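Local coordinates for protein paenibacillus xanthan lyase (Paenibacillus, PDB 6F2P) that cleaves the mannosyl-glucuronosyl linkage in xanthan side chains by an eliminative lyase reaction, as a member of polysaccharide lyase family 8, at residues A[11-16]-A[134-139]; A[111-116]-A[124-129]; A[164-167]-A[173-176]; A[179-184]-A[188-193]; A[218-223]-A[227-232]. All coordinates share one frame; numbering follows the deposited sequence.

Contact 1 (A[11-16]-A[134-139]); sequences EKYKAM and LNDIVA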
# COMPACT_ATOMS: atom_id res chain seq x y z
N GLU A 11 10.16 9.08 -42.59
CA GLU A 11 11.36 8.28 -42.83
C GLU A 11 11.88 7.71 -41.54
O GLU A 11 12.39 6.58 -41.50
CB GLU A 11 12.43 9.11 -43.53
CG GLU A 11 12.10 9.39 -44.99
CD GLU A 11 12.95 10.49 -45.58
OE1 GLU A 11 13.84 11.02 -44.88
OE2 GLU A 11 12.73 10.82 -46.76
N LYS A 12 11.76 8.49 -40.48
CA LYS A 12 12.15 8.05 -39.15
C LYS A 12 11.28 6.86 -38.72
O LYS A 12 11.78 5.87 -38.19
CB LYS A 12 11.98 9.19 -38.17
CG LYS A 12 12.67 8.99 -36.84
CD LYS A 12 12.13 10.00 -35.87
CE LYS A 12 13.00 10.15 -34.65
NZ LYS A 12 12.68 11.46 -34.01
N TYR A 13 9.98 6.95 -39.00
CA TYR A 13 9.02 5.92 -38.61
C TYR A 13 9.24 4.65 -39.40
O TYR A 13 9.25 3.55 -38.83
CB TYR A 13 7.58 6.40 -38.85
CG TYR A 13 6.53 5.48 -38.26
CD1 TYR A 13 6.51 5.22 -36.90
CD2 TYR A 13 5.56 4.89 -39.06
CE1 TYR A 13 5.56 4.39 -36.34
CE2 TYR A 13 4.59 4.06 -38.50
CZ TYR A 13 4.60 3.81 -37.14
OH TYR A 13 3.66 2.98 -36.55
N LYS A 14 9.41 4.81 -40.71
CA LYS A 14 9.65 3.69 -41.59
C LYS A 14 10.90 2.95 -41.15
O LYS A 14 10.90 1.72 -41.06
CB LYS A 14 9.79 4.16 -43.04
CG LYS A 14 10.17 3.05 -44.01
CD LYS A 14 10.01 3.49 -45.45
CE LYS A 14 10.76 2.54 -46.38
NZ LYS A 14 10.43 2.83 -47.80
N ALA A 15 11.95 3.69 -40.82
CA ALA A 15 13.16 3.09 -40.28
C ALA A 15 12.92 2.32 -38.96
O ALA A 15 13.63 1.35 -38.67
CB ALA A 15 14.22 4.14 -40.10
N MET A 16 11.94 2.72 -38.17
CA MET A 16 11.58 1.93 -36.98
C MET A 16 10.94 0.62 -37.42
O MET A 16 11.17 -0.44 -36.83
CB MET A 16 10.63 2.68 -36.06
CG MET A 16 11.15 4.00 -35.53
SD MET A 16 9.83 4.95 -34.73
CE MET A 16 9.70 4.09 -33.17
N LEU A 134 -2.82 -0.42 -41.42
CA LEU A 134 -2.87 0.35 -42.66
C LEU A 134 -1.85 1.50 -42.63
O LEU A 134 -1.17 1.74 -43.63
CB LEU A 134 -4.29 0.87 -42.91
CG LEU A 134 -4.54 1.64 -44.21
CD1 LEU A 134 -3.92 0.93 -45.40
CD2 LEU A 134 -6.04 1.84 -44.44
N ASN A 135 -1.75 2.19 -41.50
CA ASN A 135 -0.73 3.23 -41.33
C ASN A 135 0.66 2.70 -41.61
O ASN A 135 1.47 3.33 -42.28
CB ASN A 135 -0.75 3.79 -39.91
CG ASN A 135 -1.72 4.92 -39.74
OD1 ASN A 135 -2.07 5.60 -40.72
ND2 ASN A 135 -2.17 5.15 -38.50
N ASP A 136 0.94 1.51 -41.09
CA ASP A 136 2.26 0.93 -41.23
C ASP A 136 2.56 0.55 -42.67
O ASP A 136 3.65 0.83 -43.18
CB ASP A 136 2.43 -0.25 -40.28
CG ASP A 136 2.43 0.17 -38.82
OD1 ASP A 136 2.35 1.39 -38.55
OD2 ASP A 136 2.53 -0.72 -37.95
N ILE A 137 1.59 -0.08 -43.33
CA ILE A 137 1.72 -0.42 -44.74
C ILE A 137 2.04 0.82 -45.55
O ILE A 137 3.05 0.87 -46.26
CB ILE A 137 0.44 -1.05 -45.29
CG1 ILE A 137 0.18 -2.39 -44.61
CG2 ILE A 137 0.53 -1.22 -46.82
CD1 ILE A 137 -1.22 -2.90 -44.81
N VAL A 138 1.19 1.84 -45.41
CA VAL A 138 1.38 3.09 -46.13
C VAL A 138 2.74 3.72 -45.83
O VAL A 138 3.35 4.32 -46.71
CB VAL A 138 0.25 4.08 -45.82
CG1 VAL A 138 0.53 5.44 -46.45
CG2 VAL A 138 -1.09 3.52 -46.32
N ALA A 139 3.23 3.57 -44.61
CA ALA A 139 4.53 4.13 -44.28
C ALA A 139 5.62 3.48 -45.13
O ALA A 139 6.46 4.16 -45.72
CB ALA A 139 4.83 3.97 -42.79
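Tyr-13 points its hydroxyl across to Asp-136, and its ring edge meets the methyl of Ala-139. The phenol donates from OH to OD1 of Asp-136 at 2.9 Å. It meets this oxygen on the syn side, 28° out of the carboxylate plane. The side chains cross at about a right angle. OD1 lies at the ring edge, near its plane. Ala-139 CB also sits at the edge, 3.9 Å from CD2 of Tyr-13. Lys-14 runs out extended, and its CD passes 3.6 Å from Ala-139 O. Its amine goes on to the carbonyl of Leu-140.

The torsions set this up. Tyr-13 CG stands anti to the backbone N (chi1 -170°), which carries the ring out towards helix 123-141. Asp-136 instead leaves beside its own N, and its carboxylate swings nearer to helix 4-18 than its CB direction suggests. The two helix segments cross at -106°, with axes 10.0 Å apart. The small Ala-139 is where the backbones come nearest, 5.8 Å between its CA and that of Lys-14.

Further out, Tyr-13 packs on Ile-180 of helix 168-184 and Ile-243 of helix 229-244, and Asp-136 on Tyr-78 of helix 68-85. The pair thus ties helix 4-18 to helix 123-141 within the α-helical domain of this family 8 lyase. A pentanediol, probably from the crystallisation liquor, lies close to Asp-136. A neutral phenol donor would probably help keep the carboxylate ionised, while the lysine grip on Leu-140 adds a polar link at the helix end.

Contact 2 (A[111-116]-A[124-129]); sequences NQFYNG and WHWQIG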
# COMPACT_ATOMS: atom_id res chain seq x y z
N ASN A 111 -14.05 -2.27 -51.13
CA ASN A 111 -14.96 -3.31 -50.69
C ASN A 111 -15.23 -3.38 -49.19
O ASN A 111 -16.35 -3.68 -48.77
CB ASN A 111 -14.46 -4.67 -51.19
CG ASN A 111 -14.50 -4.77 -52.70
OD1 ASN A 111 -13.46 -4.76 -53.36
ND2 ASN A 111 -15.70 -4.86 -53.26
N GLN A 112 -14.21 -3.08 -48.40
CA GLN A 112 -14.29 -3.29 -46.96
C GLN A 112 -13.97 -2.07 -46.11
O GLN A 112 -14.76 -1.69 -45.25
CB GLN A 112 -13.39 -4.47 -46.56
CG GLN A 112 -14.01 -5.81 -46.88
CD GLN A 112 -15.36 -5.97 -46.22
OE1 GLN A 112 -16.36 -6.24 -46.88
NE2 GLN A 112 -15.40 -5.78 -44.90
N PHE A 113 -12.81 -1.46 -46.36
CA PHE A 113 -12.29 -0.40 -45.50
C PHE A 113 -12.06 0.90 -46.25
O PHE A 113 -11.05 1.07 -46.94
CB PHE A 113 -10.98 -0.83 -44.84
CG PHE A 113 -10.55 0.06 -43.72
CD1 PHE A 113 -11.04 -0.14 -42.43
CD2 PHE A 113 -9.67 1.11 -43.94
CE1 PHE A 113 -10.66 0.68 -41.38
CE2 PHE A 113 -9.28 1.93 -42.90
CZ PHE A 113 -9.77 1.72 -41.62
N TYR A 114 -13.00 1.83 -46.07
CA TYR A 114 -12.99 3.07 -46.83
C TYR A 114 -13.87 4.11 -46.15
O TYR A 114 -14.74 3.78 -45.34
CB TYR A 114 -13.50 2.83 -48.25
CG TYR A 114 -14.88 2.22 -48.31
CD1 TYR A 114 -16.02 3.02 -48.29
CD2 TYR A 114 -15.06 0.84 -48.40
CE1 TYR A 114 -17.29 2.46 -48.35
CE2 TYR A 114 -16.33 0.27 -48.46
CZ TYR A 114 -17.44 1.08 -48.43
OH TYR A 114 -18.70 0.52 -48.48
N ASN A 115 -13.65 5.36 -46.52
CA ASN A 115 -14.46 6.45 -45.98
C ASN A 115 -15.94 6.25 -46.30
O ASN A 115 -16.37 6.40 -47.44
CB ASN A 115 -13.96 7.78 -46.53
CG ASN A 115 -14.81 8.95 -46.07
OD1 ASN A 115 -15.53 8.86 -45.06
ND2 ASN A 115 -14.73 10.05 -46.81
N GLY A 116 -16.72 5.91 -45.27
CA GLY A 116 -18.15 5.74 -45.41
C GLY A 116 -18.60 4.30 -45.25
O GLY A 116 -19.80 4.00 -45.27
N TRP A 124 -13.32 -2.21 -32.45
CA TRP A 124 -11.88 -2.09 -32.27
C TRP A 124 -11.11 -2.27 -33.58
O TRP A 124 -10.12 -1.58 -33.83
CB TRP A 124 -11.42 -3.09 -31.22
CG TRP A 124 -10.02 -2.88 -30.81
CD1 TRP A 124 -9.57 -2.07 -29.81
CD2 TRP A 124 -8.85 -3.46 -31.41
NE1 TRP A 124 -8.21 -2.11 -29.74
CE2 TRP A 124 -7.74 -2.95 -30.71
CE3 TRP A 124 -8.65 -4.35 -32.46
CZ2 TRP A 124 -6.43 -3.32 -31.03
CZ3 TRP A 124 -7.34 -4.71 -32.78
CH2 TRP A 124 -6.26 -4.19 -32.06
N HIS A 125 -11.56 -3.19 -34.42
CA HIS A 125 -10.84 -3.48 -35.66
C HIS A 125 -10.98 -2.35 -36.69
O HIS A 125 -10.08 -2.12 -37.50
CB HIS A 125 -11.27 -4.82 -36.24
CG HIS A 125 -11.01 -5.97 -35.32
ND1 HIS A 125 -9.73 -6.41 -35.03
CD2 HIS A 125 -11.85 -6.75 -34.60
CE1 HIS A 125 -9.80 -7.42 -34.18
NE2 HIS A 125 -11.07 -7.65 -33.90
N TRP A 126 -12.09 -1.62 -36.62
CA TRP A 126 -12.31 -0.49 -37.52
C TRP A 126 -11.50 0.73 -37.09
O TRP A 126 -10.90 1.41 -37.92
CB TRP A 126 -13.80 -0.16 -37.60
CG TRP A 126 -14.61 -1.31 -38.14
CD1 TRP A 126 -15.36 -2.20 -37.42
CD2 TRP A 126 -14.72 -1.71 -39.51
NE1 TRP A 126 -15.93 -3.12 -38.26
CE2 TRP A 126 -15.55 -2.85 -39.54
CE3 TRP A 126 -14.19 -1.22 -40.71
CZ2 TRP A 126 -15.88 -3.49 -40.73
CZ3 TRP A 126 -14.52 -1.87 -41.89
CH2 TRP A 126 -15.35 -2.99 -41.89
N GLN A 127 -11.47 0.99 -35.79
CA GLN A 127 -10.92 2.25 -35.30
C GLN A 127 -9.45 2.18 -34.88
O GLN A 127 -8.79 3.21 -34.78
CB GLN A 127 -11.79 2.78 -34.16
CG GLN A 127 -13.27 2.86 -34.51
CD GLN A 127 -14.09 3.54 -33.44
OE1 GLN A 127 -15.29 3.29 -33.33
NE2 GLN A 127 -13.46 4.39 -32.64
N ILE A 128 -8.95 0.99 -34.63
CA ILE A 128 -7.59 0.86 -34.11
C ILE A 128 -6.76 -0.19 -34.85
O ILE A 128 -5.74 0.14 -35.44
CB ILE A 128 -7.61 0.55 -32.61
CG1 ILE A 128 -8.19 1.75 -31.84
CG2 ILE A 128 -6.22 0.19 -32.12
CD1 ILE A 128 -8.39 1.51 -30.37
N GLY A 129 -7.21 -1.45 -34.82
CA GLY A 129 -6.45 -2.55 -35.39
C GLY A 129 -6.14 -2.37 -36.86
O GLY A 129 -5.00 -2.54 -37.31
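Phe-113 and Trp-126 bring their rings together obliquely, sliding past each other in opposite directions. CD1 of Phe-113 lies 3.7 Å from CE3 of Trp-126. The pair sits in the turn between the consecutive helices 95-111 and 123-141 of the family 8 α-helical domain. The edges take oxygen: Trp-126 O is in the plane of the Phe-113 ring, 3.5 Å from CE1, and Gln-112 O is in the plane of the indole, 3.4 Å from CZ3. On the neighbouring Trp-124, one face carries Ile-128 CG2 and Gly-129 N, and His-125 ND1 lies at the edge.

The loop after helix 95-111 folds back over the start of helix 123-141. Phe-113 CG stands anti to the backbone N (chi1 -167°), which sends the ring inward to the indole. Tyr-74 meets Phe-113 edge-to-face, and Tyr-120 does the same with Trp-126. The indole N-H is used by Tyr-120 O, and Trp-126 O accepts from Thr-160 OG1, so both buried polar groups have partners. A side chain at Gly-129 would run into Trp-124 CZ3.

The helix widens to a π-type turn here: Trp-124 O accepts from Ile-128 N at 2.9 Å and from Gly-129 N at 3.1 Å, reached from opposite faces of its plane.

Contact 3 (A[164-167]-A[173-176]); sequences VTMT and WESQ. With CA (calcium ion), chain F.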
# COMPACT_ATOMS: atom_id res chain seq x y z
N VAL A 164 -9.64 11.79 -30.47
CA VAL A 164 -9.33 11.08 -29.24
C VAL A 164 -10.44 11.32 -28.22
O VAL A 164 -10.69 12.46 -27.84
CB VAL A 164 -8.05 11.61 -28.63
CG1 VAL A 164 -7.78 10.91 -27.31
CG2 VAL A 164 -6.88 11.44 -29.59
N THR A 165 -11.12 10.26 -27.79
CA THR A 165 -12.19 10.43 -26.80
C THR A 165 -12.15 9.39 -25.68
O THR A 165 -12.81 9.53 -24.65
CB THR A 165 -13.59 10.35 -27.43
OG1 THR A 165 -13.91 8.98 -27.70
CG2 THR A 165 -13.68 11.19 -28.70
N MET A 166 -11.37 8.34 -25.89
CA MET A 166 -11.43 7.19 -25.01
C MET A 166 -10.42 7.28 -23.87
O MET A 166 -9.80 8.32 -23.67
CB MET A 166 -11.22 5.91 -25.82
CG MET A 166 -12.18 5.83 -26.98
SD MET A 166 -12.02 4.33 -27.94
CE MET A 166 -13.70 4.20 -28.55
N THR A 167 -10.28 6.19 -23.12
CA THR A 167 -9.43 6.18 -21.94
C THR A 167 -8.38 5.10 -22.04
O THR A 167 -8.47 4.23 -22.91
CB THR A 167 -10.24 5.92 -20.66
OG1 THR A 167 -10.75 4.58 -20.68
CG2 THR A 167 -11.40 6.89 -20.55
N TRP A 173 -3.92 4.29 -28.30
CA TRP A 173 -4.01 3.80 -29.67
C TRP A 173 -4.71 4.78 -30.57
O TRP A 173 -4.35 4.92 -31.74
CB TRP A 173 -4.71 2.46 -29.69
CG TRP A 173 -3.95 1.44 -28.95
CD1 TRP A 173 -2.59 1.36 -28.83
CD2 TRP A 173 -4.48 0.35 -28.20
NE1 TRP A 173 -2.25 0.28 -28.05
CE2 TRP A 173 -3.39 -0.36 -27.65
CE3 TRP A 173 -5.79 -0.11 -27.94
CZ2 TRP A 173 -3.56 -1.50 -26.86
CZ3 TRP A 173 -5.95 -1.24 -27.14
CH2 TRP A 173 -4.84 -1.92 -26.62
N GLU A 174 -5.73 5.45 -30.05
CA GLU A 174 -6.36 6.55 -30.77
C GLU A 174 -5.27 7.52 -31.17
O GLU A 174 -5.18 7.93 -32.34
CB GLU A 174 -7.38 7.27 -29.88
CG GLU A 174 -8.74 6.61 -29.78
CD GLU A 174 -9.67 7.38 -28.86
OE1 GLU A 174 -9.28 7.66 -27.71
OE2 GLU A 174 -10.79 7.73 -29.29
N SER A 175 -4.43 7.87 -30.20
CA SER A 175 -3.42 8.89 -30.37
C SER A 175 -2.37 8.47 -31.38
O SER A 175 -2.01 9.26 -32.24
CB SER A 175 -2.76 9.26 -29.04
OG SER A 175 -3.74 9.62 -28.08
N GLN A 176 -1.86 7.24 -31.26
CA GLN A 176 -0.92 6.71 -32.26
C GLN A 176 -1.51 6.74 -33.67
O GLN A 176 -0.86 7.20 -34.60
CB GLN A 176 -0.47 5.29 -31.92
CG GLN A 176 0.46 5.18 -30.72
CD GLN A 176 0.76 3.75 -30.32
OE1 GLN A 176 1.93 3.35 -30.22
NE2 GLN A 176 -0.29 2.96 -30.09
CA CA F . -11.72 7.94 -31.58
O HOH W 1 -13.74 7.79 -30.47
O HOH W 2 -13.21 9.67 -32.50
O HOH W 3 -11.74 5.47 -30.93
O HOH W 4 -13.24 6.82 -33.16
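The irregular loop from Val-164 to Met-166, its extended course broken at Thr-165, passes the helix at Glu-174, with 5.6 Å between the CA atoms of Val-164 and Glu-174, and turns two successive N-H groups to the glutamate. Thr-165 N donates to OE2 of Glu-174 at 3.0 Å (163°), and Met-166 N to OE1 at 2.9 Å (154°). Both oxygens are met on the syn side. The straight chain of Glu-174 (chi2 179°) carries the carboxylate to the loop. OE2 also binds the calcium ion at 2.5 Å. Four waters, Gln-161 and Ser-163 complete the metal site. Water 1, a calcium ligand, also hydrogen-bonds Thr-165 OG1 at 3.0 Å.

Met-166 and Val-164 pack against the carboxylate. Met-166 crosses Glu-174 at about a right angle, with CB near OE1, CG near OE2, and SD 4.0 Å from CD of Glu-174. Beyond Glu-174, Met-166 packs on Trp-123 and Gln-127 of helix 123-141. Val-164 puts CG1 against OE1 and CG2 against Ser-175, whose OG is bonded to Arg-171 O.

An alanine in place of Met-166 would keep the backbone N-H but would probably open a gap between the carboxylate and helix 123-141. The two N-H groups fix the rotation of the carboxylate, and with calcium they are likely to keep it ionised. Thr-165 and Met-166 probably act as a second shell, holding the ligand Glu-174 in place.

Contact 4 (A[179-184]-A[188-193]); sequences AISGIL and SARVAA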
# COMPACT_ATOMS: atom_id res chain seq x y z
N ALA A 179 -1.90 10.32 -34.84
CA ALA A 179 -0.60 10.91 -35.10
C ALA A 179 0.02 10.37 -36.38
O ALA A 179 0.55 11.13 -37.19
CB ALA A 179 0.32 10.66 -33.93
N ILE A 180 -0.04 9.06 -36.58
CA ILE A 180 0.66 8.51 -37.73
C ILE A 180 -0.07 8.84 -39.03
O ILE A 180 0.55 9.18 -40.03
CB ILE A 180 0.93 7.01 -37.61
CG1 ILE A 180 1.71 6.71 -36.32
CG2 ILE A 180 1.70 6.49 -38.83
CD1 ILE A 180 2.82 7.68 -36.05
N SER A 181 -1.40 8.79 -39.01
CA SER A 181 -2.14 9.19 -40.19
C SER A 181 -1.85 10.66 -40.52
O SER A 181 -1.64 11.01 -41.68
CB SER A 181 -3.64 8.89 -40.07
OG SER A 181 -4.23 9.44 -38.90
N GLY A 182 -1.79 11.51 -39.50
CA GLY A 182 -1.44 12.91 -39.70
C GLY A 182 -0.12 13.08 -40.42
O GLY A 182 -0.01 13.85 -41.37
N ILE A 183 0.90 12.36 -39.97
CA ILE A 183 2.22 12.42 -40.59
C ILE A 183 2.18 11.96 -42.05
O ILE A 183 2.73 12.61 -42.94
CB ILE A 183 3.20 11.54 -39.82
CG1 ILE A 183 3.47 12.15 -38.44
CG2 ILE A 183 4.49 11.36 -40.60
CD1 ILE A 183 4.52 11.43 -37.63
N LEU A 184 1.51 10.83 -42.28
CA LEU A 184 1.38 10.29 -43.62
C LEU A 184 0.56 11.20 -44.53
O LEU A 184 0.86 11.33 -45.72
CB LEU A 184 0.75 8.90 -43.57
CG LEU A 184 1.57 7.83 -42.86
CD1 LEU A 184 0.81 6.52 -42.86
CD2 LEU A 184 2.94 7.67 -43.50
N SER A 188 -0.71 18.78 -40.21
CA SER A 188 -0.19 19.26 -38.92
C SER A 188 -1.21 19.23 -37.79
O SER A 188 -0.92 18.77 -36.68
CB SER A 188 0.40 20.66 -39.04
OG SER A 188 -0.56 21.58 -39.53
N ALA A 189 -2.42 19.72 -38.06
CA ALA A 189 -3.48 19.73 -37.06
C ALA A 189 -3.75 18.32 -36.53
O ALA A 189 -3.94 18.11 -35.33
CB ALA A 189 -4.74 20.34 -37.63
N ARG A 190 -3.75 17.35 -37.44
CA ARG A 190 -4.04 15.97 -37.10
C ARG A 190 -2.92 15.38 -36.25
O ARG A 190 -3.18 14.68 -35.27
CB ARG A 190 -4.29 15.15 -38.38
CG ARG A 190 -4.45 13.66 -38.19
CD ARG A 190 -5.89 13.21 -38.17
NE ARG A 190 -5.97 11.76 -38.32
CZ ARG A 190 -7.04 11.02 -38.00
NH1 ARG A 190 -8.12 11.59 -37.50
NH2 ARG A 190 -7.00 9.71 -38.18
N VAL A 191 -1.67 15.69 -36.60
CA VAL A 191 -0.53 15.23 -35.79
C VAL A 191 -0.58 15.85 -34.39
O VAL A 191 -0.29 15.19 -33.38
CB VAL A 191 0.81 15.59 -36.42
CG1 VAL A 191 1.95 14.99 -35.62
CG2 VAL A 191 0.87 15.12 -37.86
N ALA A 192 -0.94 17.12 -34.32
CA ALA A 192 -0.98 17.80 -33.04
C ALA A 192 -2.05 17.17 -32.16
O ALA A 192 -1.86 17.02 -30.94
CB ALA A 192 -1.22 19.29 -33.22
N ALA A 193 -3.16 16.79 -32.77
CA ALA A 193 -4.24 16.14 -32.02
C ALA A 193 -3.73 14.81 -31.51
O ALA A 193 -4.08 14.38 -30.41
CB ALA A 193 -5.49 15.97 -32.88
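Arg-190 grips the hydroxyl of Ser-181 side-on with two nitrogens. NH2 donates to OG at 2.9 Å and NE to the same atom at 3.0 Å. Both bonds bend moderately, and OG lies 7° out of the guanidinium plane. The hydroxyl is also bonded to carbonyls of its own helix, Val-177 O foremost and Ile-178 O. Its position between the backbone N and the carbonyl carbon turns it back to them. NH1 of Arg-190 goes to Gln-161 O, and Tyr-158 adds a cation-π contact. Arg-190 N has a weak bond to Asp-187 OD1.

The two helices form an antiparallel α-hairpin, joined by three residues, with segments crossing at -160° and axes 7.3 Å apart. Gly-182 allows this closeness, since a CB there would fall against Val-191 N. Arg-190 CG lies 3.5 Å from CA of Gly-182. Val-191 CG2 packs on the backbone between Gly-182 and Ile-183, 3.4 Å from Gly-182 C, and meets Ile-183 CG1.

The charge is buried, yet each of the three guanidinium nitrogens has an acceptor. Arg-190 thereby links Ser-181 of the hairpin to the backbone of Gln-161, a residue of the nearby calcium site.

Contact 5 (A[218-223]-A[227-232]); sequences VQHTYY and GGYGSE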
# COMPACT_ATOMS: atom_id res chain seq x y z
N VAL A 218 -2.30 0.37 -11.58
CA VAL A 218 -3.58 -0.31 -11.44
C VAL A 218 -4.41 -0.10 -12.69
O VAL A 218 -4.47 1.01 -13.22
CB VAL A 218 -4.35 0.21 -10.22
CG1 VAL A 218 -5.80 -0.26 -10.23
CG2 VAL A 218 -3.65 -0.22 -8.95
N GLN A 219 -5.06 -1.15 -13.16
CA GLN A 219 -5.97 -1.05 -14.28
C GLN A 219 -7.16 -1.95 -13.98
O GLN A 219 -7.08 -2.82 -13.12
CB GLN A 219 -5.27 -1.44 -15.59
CG GLN A 219 -6.08 -1.16 -16.85
CD GLN A 219 -6.58 0.27 -16.96
OE1 GLN A 219 -7.77 0.53 -16.83
NE2 GLN A 219 -5.66 1.21 -17.23
N HIS A 220 -8.27 -1.71 -14.68
CA HIS A 220 -9.54 -2.36 -14.37
C HIS A 220 -9.93 -2.11 -12.92
O HIS A 220 -10.52 -2.97 -12.25
CB HIS A 220 -9.52 -3.85 -14.70
CG HIS A 220 -9.46 -4.12 -16.17
ND1 HIS A 220 -9.64 -5.38 -16.70
CD2 HIS A 220 -9.24 -3.30 -17.22
CE1 HIS A 220 -9.53 -5.32 -18.02
NE2 HIS A 220 -9.29 -4.06 -18.36
N THR A 221 -9.55 -0.92 -12.46
CA THR A 221 -9.94 -0.37 -11.17
C THR A 221 -9.27 -0.99 -9.94
O THR A 221 -8.93 -0.27 -9.00
CB THR A 221 -11.48 -0.33 -11.00
OG1 THR A 221 -12.06 0.26 -12.17
CG2 THR A 221 -11.86 0.51 -9.80
N TYR A 222 -9.06 -2.30 -9.94
CA TYR A 222 -8.61 -2.99 -8.72
C TYR A 222 -7.47 -3.99 -8.91
O TYR A 222 -7.29 -4.86 -8.05
CB TYR A 222 -9.78 -3.73 -8.06
CG TYR A 222 -11.03 -2.91 -7.85
CD1 TYR A 222 -11.06 -1.87 -6.93
CD2 TYR A 222 -12.19 -3.17 -8.57
CE1 TYR A 222 -12.21 -1.11 -6.73
CE2 TYR A 222 -13.34 -2.42 -8.38
CZ TYR A 222 -13.35 -1.39 -7.46
OH TYR A 222 -14.49 -0.65 -7.27
N TYR A 223 -6.72 -3.91 -10.00
CA TYR A 223 -5.73 -4.95 -10.27
C TYR A 223 -4.33 -4.43 -10.52
O TYR A 223 -4.14 -3.43 -11.21
CB TYR A 223 -6.19 -5.87 -11.42
CG TYR A 223 -7.59 -6.39 -11.18
CD1 TYR A 223 -8.68 -5.66 -11.62
CD2 TYR A 223 -7.82 -7.57 -10.48
CE1 TYR A 223 -9.96 -6.09 -11.38
CE2 TYR A 223 -9.11 -8.01 -10.24
CZ TYR A 223 -10.17 -7.26 -10.69
OH TYR A 223 -11.47 -7.67 -10.47
N GLY A 227 2.74 -5.08 -15.57
CA GLY A 227 3.17 -5.99 -16.63
C GLY A 227 2.16 -6.16 -17.75
O GLY A 227 2.53 -6.55 -18.85
N GLY A 228 0.90 -5.87 -17.48
CA GLY A 228 -0.12 -5.99 -18.51
C GLY A 228 -0.41 -4.71 -19.27
O GLY A 228 0.26 -4.39 -20.26
N TYR A 229 -1.42 -3.98 -18.82
CA TYR A 229 -1.81 -2.73 -19.45
C TYR A 229 -0.72 -1.68 -19.38
O TYR A 229 -0.43 -1.02 -20.38
CB TYR A 229 -3.12 -2.21 -18.85
CG TYR A 229 -4.29 -3.07 -19.22
CD1 TYR A 229 -4.93 -2.92 -20.45
CD2 TYR A 229 -4.74 -4.08 -18.38
CE1 TYR A 229 -6.00 -3.73 -20.82
CE2 TYR A 229 -5.81 -4.90 -18.74
CZ TYR A 229 -6.43 -4.72 -19.96
OH TYR A 229 -7.50 -5.52 -20.32
N GLY A 230 -0.12 -1.52 -18.21
CA GLY A 230 0.87 -0.48 -18.02
C GLY A 230 2.02 -0.65 -18.99
O GLY A 230 2.60 0.32 -19.50
N SER A 231 2.35 -1.90 -19.23
CA SER A 231 3.38 -2.26 -20.18
C SER A 231 3.05 -1.71 -21.57
O SER A 231 3.89 -1.08 -22.22
CB SER A 231 3.52 -3.78 -20.20
OG SER A 231 4.75 -4.16 -20.78
N GLU A 232 1.82 -1.92 -22.03
CA GLU A 232 1.45 -1.41 -23.35
C GLU A 232 1.34 0.12 -23.41
O GLU A 232 1.65 0.71 -24.44
CB GLU A 232 0.26 -2.16 -23.99
CG GLU A 232 -1.14 -1.86 -23.45
CD GLU A 232 -2.10 -3.05 -23.62
OE1 GLU A 232 -1.82 -4.15 -23.08
OE2 GLU A 232 -3.15 -2.89 -24.29
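This is a surface contact of two aromatic rings and the aliphatic part of Gln-219, where strand 217-219 turns back towards the start of helix 229-244. The pair His-220 and Tyr-229 probably belongs to the substrate cleft, consistent with the histidine and tyrosine of family 8 lyase active sites. Their rings are oblique, with centroids 4.7 Å apart and planes at 45°. Tyr-229 CE2 lies over one face of the imidazole, offset to the rim. NE2 of His-220 is 3.0 Å from OH of Tyr-229. The other ring nitrogen, ND1, is bonded to Glu-395, and Tyr-229 OH is bonded to Arg-283. Gln-219 crosses the tyrosine at about a right angle, its CG 3.5 Å from CG of Tyr-229. Bent at chi2 (54°), it carries OE1 round to accept from His-220 N at 3.1 Å, with the donor tilted from the carbonyl plane.

A phenylalanine at Tyr-229 would probably leave Arg-283 and His-220 NE2 without this hydroxyl.

Strand 217-219 is the middle of a three-stranded sheet, and Tyr-222 bonds by its backbone to Gly-392. Gly-228 is at the N-cap position of helix 229-244, which lies against helix 292-307 through Ser-231 and touches helix 168-184 through Glu-232.

In the fold
All five contacts lie in the N-terminal α-helical domain. Contacts 2 and 4 are buried, 1 and 3 partly so, and 5 is at the surface. Helix 123-141 serves contacts 1 and 2, where Leu-134 touches Phe-113. Helix 168-184 serves 3 and 4, and Asn-135 of contact 1 packs on Ser-181 and Leu-184 of contact 4. Trp-173 of contact 3 is a hub, touching Trp-124 of contact 2 and Glu-232 of contact 5. The chemistry shifts with place: aromatic packing in contact 2, a buried arginine in 4, a metal-bound carboxylate in 3, a phenol-carboxylate bond in 1, an oblique histidine-tyrosine pair in 5. Contact 5 reaches Glu-395 and Gly-392, probably of the super-sandwich domain.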